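Local coordinates for uncharacterized protein (Bordetella bronchiseptica, PDB 4XG0) that is probably a kinase that phosphorylates an acid sugar in a catabolic pathway, with a sugar-binding and a nucleotide-binding domain, at residues A[178-190]-A[202-214]. Residues are numbered along the deposited sequence; the frame is centred on the assembly and turned at random. Where two conformers were deposited one is given.
Sequences HIPTLLGCAQLAA and RIAAAAPVVVVDA
Ala-186 to Leu-188 pair in parallel with Val-210 to Val-212, the two strands of a beta-alpha-beta unit whose helix is 196-205. Strand 186-188 is an outermost strand of the parallel sheet in the sugar-binding domain, and strand 135-139 bonds to the other edge of strand 209-212.

Three backbone hydrogen bonds set the register. Val-211 N donates to Ala-186 O at 3.0 Å, Leu-188 N to Val-211 O at 2.9 Å, and Asp-213 N to Leu-188 O. The Asp-213 carboxylate is held outside the pair: OD2 accepts from Gln-151 N and OD1 from Gly-152 N.

Apolar packing occupies both faces of the sheet. On the Val-211 face, helix 179-183 closes over the strand, running roughly antiparallel to it. Val-211 CG2 meets Ile-179 CG2 at 3.7 Å, the two side chains crossing at about a right angle. The same methyl lies 3.5 Å from Cys-185 SG. Cys-185 has chi1 72°, which sets SG between its backbone N and carbonyl carbon and over this methyl. On the other face, Leu-188 sits between strand and helix. Its CG rests on Val-210 CG2, and its CD1 reaches Ile-203 CG1 at 3.7 Å.

Arg-202 ties the start of the crossover to the helix. It runs past Leu-188 in the opposite direction, and its NH1 also forms a salt bridge with Glu-194. One water accepts from Arg-202 NH2 and Ala-189 N. Arg-202 NH1 donates to Ala-189 O at 2.6 Å; this oxygen lies near the guanidinium plane, while NH1 stands above the carbonyl plane.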
ATOM      1  N   HIS A 178      12.805  -0.568  25.802  1.00 27.11           N
ATOM      2  CA  HIS A 178      13.774  -0.841  24.753  1.00 26.72           C
ATOM      3  C   HIS A 178      13.423  -2.179  24.147  1.00 26.32           C
ATOM      4  O   HIS A 178      13.660  -3.238  24.763  1.00 27.68           O
ATOM      5  CB  HIS A 178      15.209  -0.847  25.341  1.00 28.52           C
ATOM      6  CG  HIS A 178      16.272  -0.903  24.288  1.00 29.45           C
ATOM      7  ND1 HIS A 178      17.150  -1.951  24.172  1.00 31.13           N
ATOM      8  CD2 HIS A 178      16.538  -0.067  23.256  1.00 36.58           C
ATOM      9  CE1 HIS A 178      17.955  -1.738  23.141  1.00 35.31           C
ATOM     10  NE2 HIS A 178      17.596  -0.603  22.564  1.00 35.36           N
ATOM     11  N   ILE A 179      12.791  -2.151  22.965  1.00 24.68           N
ATOM     12  CA  ILE A 179      12.129  -3.351  22.478  1.00 26.14           C
ATOM     13  C   ILE A 179      13.147  -4.471  22.236  1.00 25.65           C
ATOM     14  O   ILE A 179      12.872  -5.628  22.539  1.00 26.57           O
ATOM     15  CB  ILE A 179      11.245  -3.070  21.239  1.00 22.49           C
ATOM     16  CG1 ILE A 179      10.290  -1.916  21.556  1.00 21.60           C
ATOM     17  CG2 ILE A 179      10.500  -4.334  20.870  1.00 22.42           C
ATOM     18  CD1 ILE A 179       9.549  -1.345  20.350  1.00 27.76           C
ATOM     19  N   PRO A 180      14.356  -4.129  21.753  1.00 26.10           N
ATOM     20  CA  PRO A 180      15.378  -5.170  21.538  1.00 27.72           C
ATOM     21  C   PRO A 180      15.766  -5.908  22.829  1.00 29.75           C
ATOM     22  O   PRO A 180      16.052  -7.100  22.805  1.00 31.17           O
ATOM     23  CB  PRO A 180      16.548  -4.392  20.936  1.00 29.62           C
ATOM     24  CG  PRO A 180      15.918  -3.169  20.319  1.00 31.93           C
ATOM     25  CD  PRO A 180      14.768  -2.825  21.205  1.00 25.94           C
ATOM     26  N   THR A 181      15.772  -5.201  23.951  1.00 30.13           N
ATOM     27  CA  THR A 181      16.001  -5.826  25.243  1.00 32.15           C
ATOM     28  C   THR A 181      14.790  -6.689  25.635  1.00 32.24           C
ATOM     29  O   THR A 181      14.937  -7.842  26.038  1.00 34.03           O
ATOM     30  CB  THR A 181      16.267  -4.755  26.288  1.00 32.65           C
ATOM     31  OG1 THR A 181      17.468  -4.071  25.949  1.00 32.98           O
ATOM     32  CG2 THR A 181      16.429  -5.365  27.675  1.00 34.93           C
ATOM     33  N   LEU A 182      13.588  -6.140  25.463  1.00 30.60           N
ATOM     34  CA  LEU A 182      12.338  -6.856  25.763  1.00 31.47           C
ATOM     35  C   LEU A 182      12.291  -8.182  25.020  1.00 34.64           C
ATOM     36  O   LEU A 182      11.931  -9.218  25.601  1.00 33.78           O
ATOM     37  CB  LEU A 182      11.122  -5.986  25.405  1.00 31.81           C
ATOM     38  CG  LEU A 182       9.701  -6.490  25.689  1.00 29.26           C
ATOM     39  CD1 LEU A 182       9.501  -6.787  27.161  1.00 35.08           C
ATOM     40  CD2 LEU A 182       8.702  -5.442  25.198  1.00 28.38           C
ATOM     41  N   LEU A 183      12.688  -8.156  23.747  1.00 30.02           N
ATOM     42  CA  LEU A 183      12.607  -9.343  22.892  1.00 33.61           C
ATOM     43  C   LEU A 183      13.891 -10.170  22.835  1.00 35.04           C
ATOM     44  O   LEU A 183      13.842 -11.339  22.462  1.00 34.75           O
ATOM     45  CB  LEU A 183      12.227  -8.964  21.458  1.00 29.48           C
ATOM     46  CG  LEU A 183      10.894  -8.266  21.285  1.00 26.51           C
ATOM     47  CD1 LEU A 183      10.664  -8.016  19.834  1.00 26.16           C
ATOM     48  CD2 LEU A 183       9.755  -9.087  21.837  1.00 27.15           C
ATOM     49  N   GLY A 184      15.029  -9.565  23.187  1.00 33.31           N
ATOM     50  CA  GLY A 184      16.324 -10.219  23.056  1.00 35.45           C
ATOM     51  C   GLY A 184      16.682 -10.349  21.583  1.00 42.62           C
ATOM     52  O   GLY A 184      17.016 -11.430  21.113  1.00 37.49           O
ATOM     53  N   CYS A 185      16.587  -9.246  20.843  1.00 32.91           N
ATOM     54  CA  CYS A 185      16.812  -9.268  19.401  1.00 32.33           C
ATOM     55  C   CYS A 185      17.627  -8.086  18.879  1.00 39.17           C
ATOM     56  O   CYS A 185      18.074  -7.215  19.642  1.00 33.78           O
ATOM     57  CB  CYS A 185      15.479  -9.336  18.670  1.00 30.46           C
ATOM     58  SG  CYS A 185      14.541  -7.797  18.732  1.00 28.77           S
ATOM     59  N   ALA A 186      17.823  -8.085  17.563  1.00 36.94           N
ATOM     60  CA  ALA A 186      18.604  -7.067  16.881  1.00 44.27           C
ATOM     61  C   ALA A 186      17.759  -5.831  16.609  1.00 37.20           C
ATOM     62  O   ALA A 186      16.550  -5.851  16.779  1.00 31.18           O
ATOM     63  CB  ALA A 186      19.128  -7.625  15.572  1.00 48.28           C
ATOM     64  N   GLN A 187      18.408  -4.756  16.174  0.60 36.78           N
ATOM     65  CA  GLN A 187      17.715  -3.494  15.937  0.60 31.44           C
ATOM     66  C   GLN A 187      18.383  -2.736  14.783  0.60 33.59           C
ATOM     67  O   GLN A 187      19.613  -2.706  14.675  0.60 33.82           O
ATOM     68  CB  GLN A 187      17.698  -2.650  17.222  0.60 30.61           C
ATOM     69  CG  GLN A 187      19.082  -2.132  17.657  0.60 35.30           C
ATOM     70  CD  GLN A 187      19.160  -1.757  19.135  0.60 41.68           C
ATOM     71  OE1 GLN A 187      18.780  -0.660  19.534  0.60 42.11           O
ATOM     72  NE2 GLN A 187      19.686  -2.666  19.947  0.60 39.38           N
ATOM     73  N   LEU A 188      17.561  -2.134  13.926  1.00 28.44           N
ATOM     74  CA  LEU A 188      18.013  -1.439  12.741  1.00 36.01           C
ATOM     75  C   LEU A 188      17.311  -0.098  12.671  1.00 38.29           C
ATOM     76  O   LEU A 188      16.236   0.070  13.243  1.00 32.39           O
ATOM     77  CB  LEU A 188      17.546  -2.179  11.486  1.00 44.49           C
ATOM     78  CG  LEU A 188      18.046  -3.576  11.210  1.00 41.16           C
ATOM     79  CD1 LEU A 188      17.356  -4.105   9.979  1.00 41.02           C
ATOM     80  CD2 LEU A 188      19.560  -3.543  11.032  1.00 45.06           C
ATOM     81  N   ALA A 189      17.888   0.838  11.924  1.00 39.44           N
ATOM     82  CA  ALA A 189      17.155   2.036  11.524  1.00 45.98           C
ATOM     83  C   ALA A 189      17.443   2.355  10.062  1.00 40.83           C
ATOM     84  O   ALA A 189      18.595   2.280   9.639  1.00 43.16           O
ATOM     85  CB  ALA A 189      17.550   3.199  12.408  1.00 42.45           C
ATOM     86  N   ALA A 190      16.424   2.703   9.272  1.00 38.41           N
ATOM     87  CA  ALA A 190      16.701   3.135   7.895  1.00 35.05           C
ATOM     88  C   ALA A 190      17.693   4.298   7.888  1.00 36.98           C
ATOM     89  O   ALA A 190      17.639   5.190   8.732  1.00 40.64           O
ATOM     90  CB  ALA A 190      15.434   3.535   7.172  1.00 29.76           C
ATOM     91  N   ARG A 202      18.922  -5.645   4.825  1.00 39.38           N
ATOM     92  CA  ARG A 202      19.394  -5.580   6.205  1.00 42.65           C
ATOM     93  C   ARG A 202      18.448  -6.277   7.199  1.00 43.20           C
ATOM     94  O   ARG A 202      18.896  -6.803   8.223  1.00 36.09           O
ATOM     95  CB  ARG A 202      19.643  -4.125   6.619  1.00 43.15           C
ATOM     96  CG  ARG A 202      20.676  -3.420   5.748  1.00 45.83           C
ATOM     97  CD  ARG A 202      21.261  -2.206   6.439  1.00 46.74           C
ATOM     98  NE  ARG A 202      20.311  -1.104   6.593  1.00 41.32           N
ATOM     99  CZ  ARG A 202      20.042  -0.485   7.738  1.00 43.53           C
ATOM    100  NH1 ARG A 202      19.178   0.513   7.758  1.00 43.94           N
ATOM    101  NH2 ARG A 202      20.622  -0.850   8.873  1.00 52.26           N
ATOM    102  N   ILE A 203      17.142  -6.275   6.920  1.00 34.83           N
ATOM    103  CA  ILE A 203      16.214  -6.959   7.809  1.00 38.40           C
ATOM    104  C   ILE A 203      16.423  -8.476   7.701  1.00 36.25           C
ATOM    105  O   ILE A 203      16.353  -9.209   8.692  1.00 35.62           O
ATOM    106  CB  ILE A 203      14.760  -6.600   7.483  1.00 28.03           C
ATOM    107  CG1 ILE A 203      14.459  -5.165   7.912  1.00 26.52           C
ATOM    108  CG2 ILE A 203      13.800  -7.570   8.157  1.00 26.12           C
ATOM    109  CD1 ILE A 203      13.138  -4.610   7.312  1.00 27.03           C
ATOM    110  N   ALA A 204      16.670  -8.953   6.490  1.00 41.12           N
ATOM    111  CA  ALA A 204      16.900 -10.377   6.287  1.00 36.42           C
ATOM    112  C   ALA A 204      18.163 -10.814   7.034  1.00 41.04           C
ATOM    113  O   ALA A 204      18.195 -11.874   7.656  1.00 41.41           O
ATOM    114  CB  ALA A 204      17.042 -10.689   4.799  1.00 40.49           C
ATOM    115  N   ALA A 205      19.196  -9.983   6.969  1.00 40.29           N
ATOM    116  CA  ALA A 205      20.450 -10.276   7.653  1.00 44.51           C
ATOM    117  C   ALA A 205      20.271 -10.362   9.171  1.00 47.18           C
ATOM    118  O   ALA A 205      21.027 -11.067   9.855  1.00 41.30           O
ATOM    119  CB  ALA A 205      21.498  -9.229   7.299  1.00 46.95           C
ATOM    120  N   ALA A 206      19.268  -9.654   9.686  1.00 45.85           N
ATOM    121  CA  ALA A 206      19.031  -9.558  11.129  1.00 41.55           C
ATOM    122  C   ALA A 206      17.996 -10.568  11.617  1.00 36.58           C
ATOM    123  O   ALA A 206      17.459 -10.441  12.710  1.00 38.12           O
ATOM    124  CB  ALA A 206      18.589  -8.138  11.493  1.00 41.61           C
ATOM    125  N   ALA A 207      17.722 -11.574  10.797  1.00 36.04           N
ATOM    126  CA  ALA A 207      16.749 -12.600  11.131  1.00 36.09           C
ATOM    127  C   ALA A 207      17.153 -13.274  12.437  1.00 37.64           C
ATOM    128  O   ALA A 207      18.332 -13.325  12.762  1.00 45.89           O
ATOM    129  CB  ALA A 207      16.695 -13.633  10.003  1.00 43.28           C
ATOM    130  N   PRO A 208      16.190 -13.854  13.172  1.00 37.99           N
ATOM    131  CA  PRO A 208      14.774 -14.057  12.875  1.00 39.70           C
ATOM    132  C   PRO A 208      13.829 -13.044  13.513  1.00 32.61           C
ATOM    133  O   PRO A 208      12.617 -13.099  13.257  1.00 31.25           O
ATOM    134  CB  PRO A 208      14.500 -15.412  13.505  1.00 40.67           C
ATOM    135  CG  PRO A 208      15.359 -15.386  14.742  1.00 43.94           C
ATOM    136  CD  PRO A 208      16.612 -14.649  14.342  1.00 44.64           C
ATOM    137  N   VAL A 209      14.346 -12.159  14.348  1.00 35.78           N
ATOM    138  CA  VAL A 209      13.508 -11.163  14.988  1.00 36.98           C
ATOM    139  C   VAL A 209      14.293  -9.868  14.992  1.00 34.71           C
ATOM    140  O   VAL A 209      15.455  -9.853  15.391  1.00 37.09           O
ATOM    141  CB  VAL A 209      13.149 -11.562  16.428  1.00 34.85           C
ATOM    142  CG1 VAL A 209      12.330 -10.492  17.076  1.00 28.70           C
ATOM    143  CG2 VAL A 209      12.417 -12.875  16.463  1.00 33.11           C
ATOM    144  N   VAL A 210      13.685  -8.787  14.529  1.00 27.45           N
ATOM    145  CA  VAL A 210      14.374  -7.506  14.495  1.00 31.32           C
ATOM    146  C   VAL A 210      13.407  -6.362  14.695  1.00 27.62           C
ATOM    147  O   VAL A 210      12.276  -6.383  14.190  1.00 27.20           O
ATOM    148  CB  VAL A 210      15.174  -7.294  13.175  1.00 28.24           C
ATOM    149  CG1 VAL A 210      14.245  -7.344  11.948  1.00 29.04           C
ATOM    150  CG2 VAL A 210      15.966  -5.981  13.207  1.00 37.04           C
ATOM    151  N   VAL A 211      13.869  -5.380  15.460  1.00 28.60           N
ATOM    152  CA  VAL A 211      13.140  -4.141  15.703  1.00 24.97           C
ATOM    153  C   VAL A 211      13.635  -3.064  14.735  1.00 26.91           C
ATOM    154  O   VAL A 211      14.834  -2.862  14.586  1.00 26.10           O
ATOM    155  CB  VAL A 211      13.350  -3.680  17.176  1.00 30.56           C
ATOM    156  CG1 VAL A 211      12.584  -2.414  17.461  1.00 24.55           C
ATOM    157  CG2 VAL A 211      12.897  -4.760  18.125  1.00 33.45           C
ATOM    158  N   VAL A 212      12.703  -2.386  14.079  1.00 22.57           N
ATOM    159  CA  VAL A 212      13.026  -1.308  13.148  1.00 24.81           C
ATOM    160  C   VAL A 212      12.460   0.032  13.625  1.00 19.74           C
ATOM    161  O   VAL A 212      11.321   0.152  14.061  1.00 22.17           O
ATOM    162  CB  VAL A 212      12.513  -1.630  11.711  1.00 25.07           C
ATOM    163  CG1 VAL A 212      12.882  -0.495  10.749  1.00 27.18           C
ATOM    164  CG2 VAL A 212      13.064  -2.980  11.244  1.00 22.15           C
ATOM    165  N   ASP A 213      13.310   1.048  13.602  1.00 22.97           N
ATOM    166  CA  ASP A 213      12.942   2.357  14.039  1.00 23.57           C
ATOM    167  C   ASP A 213      11.930   2.939  13.075  1.00 23.30           C
ATOM    168  O   ASP A 213      11.881   2.577  11.886  1.00 19.85           O
ATOM    169  CB  ASP A 213      14.178   3.268  14.054  1.00 22.31           C
ATOM    170  CG  ASP A 213      14.900   3.274  15.362  1.00 26.04           C
ATOM    171  OD1 ASP A 213      14.732   2.338  16.180  1.00 24.94           O
ATOM    172  OD2 ASP A 213      15.679   4.248  15.567  1.00 29.16           O
ATOM    173  N   ALA A 214      11.150   3.862  13.600  1.00 22.40           N
ATOM    174  CA  ALA A 214      10.316   4.716  12.751  1.00 22.03           C
ATOM    175  C   ALA A 214       9.935   5.952  13.534  1.00 21.09           C
ATOM    176  O   ALA A 214       9.370   5.847  14.629  1.00 20.26           O
ATOM    177  CB  ALA A 214       9.062   3.969  12.340  1.00 20.72           C
TER
HETATM  178  O   HOH W   1      20.946   0.174  11.411  1.00 43.41           O
HETATM  179  O   HOH W   2      13.769   3.194   9.955  1.00 33.14           O